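Local coordinates for protein acyl-coenzyme A thioesterase PaaI (Escherichia coli, PDB 2FS2) that hydrolyses acyl-CoA thioesters in phenylacetate degradation, preferring ring-hydroxylated phenylacetyl-CoA esters, and works as a homotetramer, at residues G55-L60 and I113-Q118. Numbering follows the deposited sequence.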
ATOM      1  N   GLY B  55      12.781   8.825   6.560  1.00 34.18           N
ATOM      2  CA  GLY B  55      12.818   8.059   7.771  1.00 35.30           C
ATOM      3  C   GLY B  55      12.408   8.834   8.990  1.00 34.68           C
ATOM      4  O   GLY B  55      11.855   8.224   9.897  1.00 34.61           O
ATOM      5  N   GLN B  56      12.663  10.148   9.006  1.00 33.45           N
ATOM      6  CA  GLN B  56      12.245  11.000  10.140  1.00 33.36           C
ATOM      7  C   GLN B  56      10.751  11.252  10.068  1.00 30.66           C
ATOM      8  O   GLN B  56      10.104  11.325  11.096  1.00 29.87           O
ATOM      9  CB  GLN B  56      12.979  12.366  10.152  1.00 35.05           C
ATOM     10  CG  GLN B  56      14.375  12.410  10.912  1.00 38.96           C
ATOM     11  CD  GLN B  56      15.621  12.090   9.987  1.00 45.17           C
ATOM     12  OE1 GLN B  56      15.473  11.415   8.954  1.00 46.30           O
ATOM     13  NE2 GLN B  56      16.843  12.553  10.396  1.00 47.05           N
ATOM     14  N   LEU B  57      10.251  11.485   8.851  1.00 28.29           N
ATOM     15  CA  LEU B  57       8.849  11.613   8.623  1.00 27.86           C
ATOM     16  C   LEU B  57       8.165  10.301   8.928  1.00 27.71           C
ATOM     17  O   LEU B  57       7.202  10.321   9.672  1.00 27.75           O
ATOM     18  CB  LEU B  57       8.579  11.915   7.184  1.00 28.65           C
ATOM     19  CG  LEU B  57       8.646  13.350   6.756  1.00 31.10           C
ATOM     20  CD1 LEU B  57       7.895  13.496   5.426  1.00 29.14           C
ATOM     21  CD2 LEU B  57       8.068  14.242   7.876  1.00 26.55           C
ATOM     22  N   PHE B  58       8.672   9.171   8.390  1.00 27.01           N
ATOM     23  CA  PHE B  58       8.122   7.862   8.713  1.00 25.82           C
ATOM     24  C   PHE B  58       8.107   7.715  10.251  1.00 25.03           C
ATOM     25  O   PHE B  58       7.153   7.253  10.825  1.00 25.13           O
ATOM     26  CB  PHE B  58       8.925   6.712   8.052  1.00 24.16           C
ATOM     27  CG  PHE B  58       8.438   5.326   8.455  1.00 25.10           C
ATOM     28  CD1 PHE B  58       7.469   4.696   7.750  1.00 29.38           C
ATOM     29  CD2 PHE B  58       8.894   4.705   9.594  1.00 26.53           C
ATOM     30  CE1 PHE B  58       6.961   3.452   8.177  1.00 27.76           C
ATOM     31  CE2 PHE B  58       8.396   3.466  10.017  1.00 28.18           C
ATOM     32  CZ  PHE B  58       7.454   2.847   9.305  1.00 26.38           C
ATOM     33  N   SER B  59       9.129   8.175  10.930  1.00 25.66           N
ATOM     34  CA  SER B  59       9.224   7.943  12.380  1.00 26.65           C
ATOM     35  C   SER B  59       8.228   8.732  13.163  1.00 27.07           C
ATOM     36  O   SER B  59       7.685   8.229  14.198  1.00 28.78           O
ATOM     37  CB  SER B  59      10.587   8.298  12.922  1.00 27.24           C
ATOM     38  OG  SER B  59      11.523   7.438  12.325  1.00 30.69           O
ATOM     39  N   LEU B  60       7.917   9.919  12.653  1.00 22.52           N
ATOM     40  CA  LEU B  60       6.927  10.684  13.261  1.00 21.25           C
ATOM     41  C   LEU B  60       5.554  10.030  13.103  1.00 20.73           C
ATOM     42  O   LEU B  60       4.728  10.085  14.012  1.00 17.07           O
ATOM     43  CB  LEU B  60       6.922  12.095  12.626  1.00 22.16           C
ATOM     44  CG  LEU B  60       5.814  13.079  13.041  1.00 24.23           C
ATOM     45  CD1 LEU B  60       5.866  13.378  14.580  1.00 22.25           C
ATOM     46  CD2 LEU B  60       5.990  14.416  12.273  1.00 23.66           C
ATOM     47  N   ILE B 113      -3.042   8.064   9.668  1.00 18.69           N
ATOM     48  CA  ILE B 113      -2.266   9.111  10.278  1.00 19.36           C
ATOM     49  C   ILE B 113      -2.118  10.220   9.196  1.00 20.36           C
ATOM     50  O   ILE B 113      -1.867   9.955   8.012  1.00 19.81           O
ATOM     51  CB  ILE B 113      -0.841   8.621  10.678  1.00 18.68           C
ATOM     52  CG1 ILE B 113      -0.762   7.780  11.966  1.00 20.00           C
ATOM     53  CG2 ILE B 113       0.152   9.831  10.808  1.00 21.28           C
ATOM     54  CD1 ILE B 113      -1.521   6.370  11.909  1.00 25.69           C
ATOM     55  N   GLU B 114      -2.247  11.469   9.598  1.00 21.67           N
ATOM     56  CA  GLU B 114      -1.945  12.558   8.651  1.00 21.29           C
ATOM     57  C   GLU B 114      -0.911  13.465   9.297  1.00 21.61           C
ATOM     58  O   GLU B 114      -1.101  13.892  10.438  1.00 21.53           O
ATOM     59  CB  GLU B 114      -3.235  13.317   8.378  1.00 21.99           C
ATOM     60  CG  GLU B 114      -3.040  14.599   7.498  1.00 22.30           C
ATOM     61  CD  GLU B 114      -4.343  15.084   6.853  1.00 39.20           C
ATOM     62  OE1 GLU B 114      -5.441  14.653   7.349  1.00 44.28           O
ATOM     63  OE2 GLU B 114      -4.291  15.895   5.838  1.00 43.45           O
ATOM     64  N   ILE B 115       0.083  13.891   8.521  1.00 22.39           N
ATOM     65  CA  ILE B 115       1.056  14.872   8.957  1.00 22.22           C
ATOM     66  C   ILE B 115       0.849  16.229   8.223  1.00 23.49           C
ATOM     67  O   ILE B 115       0.801  16.272   7.008  1.00 22.43           O
ATOM     68  CB  ILE B 115       2.573  14.376   8.797  1.00 23.43           C
ATOM     69  CG1 ILE B 115       2.849  13.012   9.477  1.00 24.04           C
ATOM     70  CG2 ILE B 115       3.594  15.464   9.313  1.00 17.07           C
ATOM     71  CD1 ILE B 115       4.337  12.514   9.329  1.00 23.78           C
ATOM     72  N   VAL B 116       0.735  17.290   9.008  1.00 20.79           N
ATOM     73  CA  VAL B 116       0.341  18.602   8.566  1.00 23.40           C
ATOM     74  C   VAL B 116       1.400  19.547   9.099  1.00 22.42           C
ATOM     75  O   VAL B 116       1.929  19.304  10.214  1.00 21.13           O
ATOM     76  CB  VAL B 116      -1.058  18.906   9.170  1.00 25.04           C
ATOM     77  CG1 VAL B 116      -1.384  20.314   9.147  1.00 27.33           C
ATOM     78  CG2 VAL B 116      -2.212  18.116   8.365  1.00 23.25           C
ATOM     79  N   ASN B 117       1.776  20.563   8.305  1.00 22.18           N
ATOM     80  CA  ASN B 117       2.739  21.526   8.794  1.00 21.35           C
ATOM     81  C   ASN B 117       2.078  22.736   9.408  1.00 21.34           C
ATOM     82  O   ASN B 117       0.844  22.783   9.564  1.00 19.81           O
ATOM     83  CB  ASN B 117       3.715  21.928   7.718  1.00 20.42           C
ATOM     84  CG  ASN B 117       3.065  22.824   6.671  1.00 23.03           C
ATOM     85  OD1 ASN B 117       1.971  23.371   6.856  1.00 23.44           O
ATOM     86  ND2 ASN B 117       3.722  22.953   5.569  1.00 26.68           N
ATOM     87  N   GLN B 118       2.894  23.730   9.812  1.00 22.94           N
ATOM     88  CA  GLN B 118       2.318  24.878  10.499  1.00 25.72           C
ATOM     89  C   GLN B 118       1.425  25.737   9.522  1.00 27.62           C
ATOM     90  O   GLN B 118       0.544  26.485   9.951  1.00 30.54           O
ATOM     91  CB  GLN B 118       3.430  25.727  11.194  1.00 26.59           C
ATOM     92  CG  GLN B 118       4.224  26.476  10.093  1.00 27.21           C
ATOM     93  CD  GLN B 118       5.354  25.656   9.524  1.00 31.32           C
ATOM     94  OE1 GLN B 118       5.449  24.396   9.671  1.00 31.09           O
ATOM     95  NE2 GLN B 118       6.232  26.341   8.855  1.00 35.70           N
TER
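Ile-115 reaches the helix with an extended arm: CG1 stands beside the backbone N and anti to the carbonyl carbon (chi1 -53°), and CD1 lies anti to CA (chi2 -180°). The CB bond of Leu-60 points toward the strand, and CG, anti to the backbone N (chi1 174°), continues from it to bring CD2 against Ile-115. The two side chains cross at a slant, and Leu-60 CD2 meets both methyls of the isoleucine, Ile-115 CD1 and CG2, each at 3.9 Å. The same CD1 also sits 3.6 Å from Leu-57 O, so the methyl rests against helix backbone as well as side chain. Leu-57 adds a looser apolar touch, its CD2 4.4 Å from Ile-115 CD1. Side chain, not strand backbone, bridges from Ile-115 to the helix: the nearest CA atoms, those of Leu-60 and Ile-115, are 8.4 Å apart. All three residues are buried; Ala-97 of strand 94-101 touches both Leu-60 and Ile-115, and Ala-61, directly after Leu-60, is touched by Ile-115. Strand 108-116, paired antiparallel with strands 94-101 and 122-132, here receives one side of helix 54-70, the central helix wrapped by a curved antiparallel sheet that defines the hot-dog fold of this thioesterase family.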